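Local atomic coordinates of triabin (PDB entry 1AVG), a protein that inhibits thrombin by forming a non-covalent one-to-one complex with it, suppressing thrombin-induced fibrin formation and platelet aggregation while barely affecting its amidolytic activity. Residues Lys16-Ala28 with Gly49-Lys60. Sequence-based numbering, arbitrary orientation.
Sequences KPEEFFNGTWYLA and GFTQIVEIGYNK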
loop_
_atom_site.group_PDB
_atom_site.type_symbol
_atom_site.label_atom_id
_atom_site.label_comp_id
_atom_site.label_asym_id
_atom_site.label_seq_id
_atom_site.Cartn_x
_atom_site.Cartn_y
_atom_site.Cartn_z
ATOM N N LYS C 16 10.005 -16.918 14.780
ATOM C CA LYS C 16 11.131 -17.460 15.516
ATOM C C LYS C 16 11.437 -16.442 16.619
ATOM O O LYS C 16 12.215 -15.499 16.423
ATOM C CB LYS C 16 12.334 -17.652 14.590
ATOM N N PRO C 17 10.866 -16.657 17.818
ATOM C CA PRO C 17 11.013 -15.806 19.001
ATOM C C PRO C 17 12.409 -15.316 19.344
ATOM O O PRO C 17 12.571 -14.179 19.781
ATOM C CB PRO C 17 10.421 -16.672 20.114
ATOM C CG PRO C 17 10.660 -18.053 19.637
ATOM C CD PRO C 17 10.257 -17.939 18.199
ATOM N N GLU C 18 13.426 -16.134 19.118
ATOM C CA GLU C 18 14.774 -15.696 19.451
ATOM C C GLU C 18 15.433 -14.759 18.443
ATOM O O GLU C 18 16.473 -14.170 18.734
ATOM C CB GLU C 18 15.681 -16.879 19.785
ATOM C CG GLU C 18 16.773 -16.527 20.810
ATOM C CD GLU C 18 16.232 -15.834 22.071
ATOM O OE1 GLU C 18 15.174 -16.250 22.599
ATOM O OE2 GLU C 18 16.874 -14.866 22.537
ATOM N N GLU C 19 14.864 -14.646 17.247
ATOM C CA GLU C 19 15.419 -13.727 16.260
ATOM C C GLU C 19 14.855 -12.361 16.615
ATOM O O GLU C 19 15.467 -11.327 16.345
ATOM C CB GLU C 19 15.017 -14.112 14.834
ATOM C CG GLU C 19 15.925 -15.147 14.180
ATOM C CD GLU C 19 15.676 -15.286 12.683
ATOM O OE1 GLU C 19 14.631 -15.851 12.294
ATOM O OE2 GLU C 19 16.531 -14.832 11.894
ATOM N N PHE C 20 13.675 -12.369 17.227
ATOM C CA PHE C 20 13.055 -11.130 17.634
ATOM C C PHE C 20 13.579 -10.664 18.978
ATOM O O PHE C 20 14.014 -9.525 19.105
ATOM C CB PHE C 20 11.538 -11.248 17.709
ATOM C CG PHE C 20 10.876 -9.967 18.119
ATOM C CD1 PHE C 20 10.797 -9.605 19.466
ATOM C CD2 PHE C 20 10.410 -9.078 17.159
ATOM C CE1 PHE C 20 10.271 -8.379 19.846
ATOM C CE2 PHE C 20 9.881 -7.846 17.533
ATOM C CZ PHE C 20 9.814 -7.498 18.881
ATOM N N PHE C 21 13.459 -11.509 19.998
ATOM C CA PHE C 21 13.931 -11.146 21.329
ATOM C C PHE C 21 15.441 -11.211 21.410
ATOM O O PHE C 21 16.029 -12.057 22.091
ATOM C CB PHE C 21 13.273 -12.000 22.405
ATOM C CG PHE C 21 11.807 -11.794 22.492
ATOM C CD1 PHE C 21 11.295 -10.587 22.954
ATOM C CD2 PHE C 21 10.927 -12.780 22.069
ATOM C CE1 PHE C 21 9.922 -10.365 22.990
ATOM C CE2 PHE C 21 9.553 -12.569 22.101
ATOM C CZ PHE C 21 9.048 -11.360 22.562
ATOM N N ASN C 22 16.051 -10.269 20.709
ATOM C CA ASN C 22 17.487 -10.137 20.632
ATOM C C ASN C 22 17.715 -8.753 20.055
ATOM O O ASN C 22 17.090 -8.382 19.065
ATOM C CB ASN C 22 18.057 -11.202 19.692
ATOM C CG ASN C 22 19.554 -11.068 19.492
ATOM O OD1 ASN C 22 20.301 -10.786 20.435
ATOM N ND2 ASN C 22 20.004 -11.280 18.259
ATOM N N GLY C 23 18.540 -7.957 20.722
ATOM C CA GLY C 23 18.823 -6.621 20.229
ATOM C C GLY C 23 17.930 -5.502 20.736
ATOM O O GLY C 23 17.338 -5.586 21.816
ATOM N N THR C 24 17.841 -4.447 19.936
ATOM C CA THR C 24 17.052 -3.274 20.275
ATOM C C THR C 24 16.029 -2.947 19.188
ATOM O O THR C 24 16.327 -3.000 17.997
ATOM C CB THR C 24 17.970 -2.040 20.487
ATOM O OG1 THR C 24 18.983 -2.351 21.458
ATOM C CG2 THR C 24 17.162 -0.837 20.963
ATOM N N TRP C 25 14.813 -2.640 19.627
ATOM C CA TRP C 25 13.718 -2.265 18.746
ATOM C C TRP C 25 13.236 -0.934 19.283
ATOM O O TRP C 25 13.202 -0.726 20.496
ATOM C CB TRP C 25 12.565 -3.261 18.841
ATOM C CG TRP C 25 12.839 -4.610 18.256
ATOM C CD1 TRP C 25 13.187 -5.744 18.936
ATOM C CD2 TRP C 25 12.690 -4.998 16.882
ATOM N NE1 TRP C 25 13.250 -6.814 18.074
ATOM C CE2 TRP C 25 12.946 -6.383 16.808
ATOM C CE3 TRP C 25 12.357 -4.310 15.709
ATOM C CZ2 TRP C 25 12.873 -7.093 15.603
ATOM C CZ3 TRP C 25 12.287 -5.017 14.514
ATOM C CH2 TRP C 25 12.542 -6.392 14.472
ATOM N N TYR C 26 12.911 -0.019 18.386
ATOM C CA TYR C 26 12.406 1.292 18.764
ATOM C C TYR C 26 10.938 1.322 18.380
ATOM O O TYR C 26 10.568 0.872 17.309
ATOM C CB TYR C 26 13.181 2.384 18.037
ATOM C CG TYR C 26 14.596 2.544 18.530
ATOM C CD1 TYR C 26 15.630 1.778 18.002
ATOM C CD2 TYR C 26 14.904 3.483 19.509
ATOM C CE1 TYR C 26 16.943 1.948 18.435
ATOM C CE2 TYR C 26 16.200 3.665 19.949
ATOM C CZ TYR C 26 17.218 2.898 19.408
ATOM O OH TYR C 26 18.516 3.121 19.820
ATOM N N LEU C 27 10.104 1.853 19.257
ATOM C CA LEU C 27 8.674 1.896 19.015
ATOM C C LEU C 27 8.078 3.271 19.337
ATOM O O LEU C 27 8.019 3.670 20.498
ATOM C CB LEU C 27 8.019 0.789 19.847
ATOM C CG LEU C 27 6.553 0.801 20.258
ATOM C CD1 LEU C 27 5.636 0.759 19.061
ATOM C CD2 LEU C 27 6.318 -0.409 21.131
ATOM N N ALA C 28 7.669 4.003 18.301
ATOM C CA ALA C 28 7.078 5.327 18.475
ATOM C C ALA C 28 5.584 5.226 18.282
ATOM O O ALA C 28 5.100 4.383 17.524
ATOM C CB ALA C 28 7.661 6.307 17.485
ATOM N N GLY C 49 17.824 -13.616 25.805
ATOM C CA GLY C 49 17.217 -12.663 24.888
ATOM C C GLY C 49 16.949 -11.286 25.471
ATOM O O GLY C 49 15.833 -10.769 25.371
ATOM N N PHE C 50 17.979 -10.688 26.064
ATOM C CA PHE C 50 17.887 -9.359 26.669
ATOM C C PHE C 50 17.615 -8.330 25.572
ATOM O O PHE C 50 18.537 -7.718 25.027
ATOM C CB PHE C 50 19.199 -9.043 27.396
ATOM C CG PHE C 50 19.187 -7.749 28.156
ATOM C CD1 PHE C 50 18.540 -7.653 29.385
ATOM C CD2 PHE C 50 19.871 -6.636 27.670
ATOM C CE1 PHE C 50 18.579 -6.471 30.120
ATOM C CE2 PHE C 50 19.915 -5.450 28.396
ATOM C CZ PHE C 50 19.270 -5.368 29.623
ATOM N N THR C 51 16.340 -8.167 25.241
ATOM C CA THR C 51 15.920 -7.237 24.201
ATOM C C THR C 51 15.541 -5.902 24.807
ATOM O O THR C 51 14.847 -5.852 25.821
ATOM C CB THR C 51 14.701 -7.768 23.468
ATOM O OG1 THR C 51 14.843 -9.180 23.283
ATOM C CG2 THR C 51 14.567 -7.091 22.115
ATOM N N GLN C 52 15.994 -4.821 24.191
ATOM C CA GLN C 52 15.675 -3.492 24.684
ATOM C C GLN C 52 14.661 -2.850 23.753
ATOM O O GLN C 52 14.938 -2.644 22.568
ATOM C CB GLN C 52 16.925 -2.620 24.747
ATOM C CG GLN C 52 18.082 -3.234 25.505
ATOM C CD GLN C 52 19.319 -2.367 25.446
ATOM O OE1 GLN C 52 19.715 -1.892 24.379
ATOM N NE2 GLN C 52 19.932 -2.142 26.598
ATOM N N ILE C 53 13.462 -2.609 24.269
ATOM C CA ILE C 53 12.413 -1.975 23.492
ATOM C C ILE C 53 12.374 -0.546 24.013
ATOM O O ILE C 53 12.194 -0.325 25.208
ATOM C CB ILE C 53 11.025 -2.615 23.736
ATOM C CG1 ILE C 53 11.068 -4.140 23.547
ATOM C CG2 ILE C 53 9.990 -1.976 22.821
ATOM C CD1 ILE C 53 10.797 -4.632 22.150
ATOM N N VAL C 54 12.654 0.412 23.144
ATOM C CA VAL C 54 12.615 1.810 23.524
ATOM C C VAL C 54 11.276 2.313 23.001
ATOM O O VAL C 54 11.071 2.366 21.793
ATOM C CB VAL C 54 13.779 2.594 22.886
ATOM C CG1 VAL C 54 13.641 4.071 23.161
ATOM C CG2 VAL C 54 15.098 2.093 23.432
ATOM N N GLU C 55 10.346 2.598 23.909
ATOM C CA GLU C 55 9.021 3.075 23.533
ATOM C C GLU C 55 8.919 4.587 23.667
ATOM O O GLU C 55 9.285 5.146 24.695
ATOM C CB GLU C 55 7.953 2.392 24.384
ATOM C CG GLU C 55 6.533 2.730 23.962
ATOM C CD GLU C 55 5.517 1.730 24.464
ATOM O OE1 GLU C 55 5.914 0.660 24.959
ATOM O OE2 GLU C 55 4.308 2.008 24.360
ATOM N N ILE C 56 8.367 5.238 22.650
ATOM C CA ILE C 56 8.241 6.693 22.624
ATOM C C ILE C 56 6.810 7.160 22.381
ATOM O O ILE C 56 6.069 6.536 21.612
ATOM C CB ILE C 56 9.095 7.268 21.488
ATOM C CG1 ILE C 56 10.527 6.748 21.588
ATOM C CG2 ILE C 56 9.090 8.774 21.541
ATOM C CD1 ILE C 56 11.144 6.387 20.253
ATOM N N GLY C 57 6.429 8.245 23.050
ATOM C CA GLY C 57 5.110 8.842 22.881
ATOM C C GLY C 57 3.926 8.246 23.619
ATOM O O GLY C 57 2.773 8.644 23.377
ATOM N N TYR C 58 4.191 7.301 24.518
ATOM C CA TYR C 58 3.117 6.664 25.265
ATOM C C TYR C 58 2.857 7.443 26.541
ATOM O O TYR C 58 3.519 7.247 27.554
ATOM C CB TYR C 58 3.465 5.212 25.581
ATOM C CG TYR C 58 2.285 4.370 26.010
ATOM C CD1 TYR C 58 1.061 4.458 25.354
ATOM C CD2 TYR C 58 2.402 3.472 27.068
ATOM C CE1 TYR C 58 -0.018 3.671 25.740
ATOM C CE2 TYR C 58 1.335 2.682 27.464
ATOM C CZ TYR C 58 0.128 2.785 26.798
ATOM O OH TYR C 58 -0.932 2.006 27.201
ATOM N N ASN C 59 1.859 8.312 26.476
ATOM C CA ASN C 59 1.450 9.173 27.585
ATOM C C ASN C 59 1.213 8.508 28.940
ATOM O O ASN C 59 1.108 9.201 29.951
ATOM C CB ASN C 59 0.200 9.962 27.183
ATOM C CG ASN C 59 -0.834 9.094 26.479
ATOM O OD1 ASN C 59 -1.312 8.099 27.030
ATOM N ND2 ASN C 59 -1.143 9.440 25.238
ATOM N N LYS C 60 1.124 7.181 28.973
ATOM C CA LYS C 60 0.893 6.472 30.232
ATOM C C LYS C 60 2.175 6.242 31.047
ATOM O O LYS C 60 2.099 5.931 32.237
ATOM C CB LYS C 60 0.204 5.130 29.969
ATOM C CG LYS C 60 -1.041 5.229 29.103
ATOM C CD LYS C 60 -2.314 5.380 29.915
ATOM C CE LYS C 60 -2.737 4.049 30.530
ATOM N NZ LYS C 60 -4.051 4.135 31.234
#
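Trp-25 and Leu-27 of strand 24-28 each bond through both backbone N and O to strand 51-56, and the two strands run parallel, their axes 14° apart. Gly-23 O receives Gln-52 N at 2.8 Å; Trp-25 N then reaches Gln-52 O and Trp-25 O accepts Val-54 N, and Leu-27 repeats the scheme with Val-54 O and Ile-56 N. The positive phi of Gly-23, a conformation that glycine adopts readily, makes the turn into the strand.

On the face of Thr-24, Tyr-26 and Ala-28 one polar bond joins side chains: Thr-24 OG1 donates to Gln-52 OE1 at 3.0 Å, in the amide carbonyl plane on a lone pair. Beta-branched Val-54 lies alongside the Tyr-26 ring, its CB 3.7 Å from Tyr-26 CD2, while the phenol OH bonds to Ala-138 N.

The face of Trp-25 and Leu-27 mixes apolar packing with one buried acid. Thr-51 CG2 meets the indole edge at Trp-25 CD1 (3.7 Å), and Ile-53 CD1 lies 4.0 Å from Trp-25 CB. The indole is anchored at one edge by Trp-25 NE1 donating to Phe-20 O at 3.0 Å, nearly straight at 171°, which ties the strand to the short helix 17-20. Leu-27 CD2 rests against the carboxylate of Glu-55, whose extended chain (CG anti to N, chi1 -174°) runs beside it; Glu-55 OE2 is hydrogen-bonded to His-29 NE2 and salt-bridged to Arg-111 NH2, which would favour the charged form.

In this calycin-type barrel strand 51-56 lies between 24-28 and the antiparallel strand 37-43, an order unlike the up-and-down antiparallel succession of classical lipocalins. Tyr-26 bonds through its backbone to Glu-128, closing the barrel against strand 122-128, and helix 138-141 packs over Thr-24, Gln-52 and Val-54.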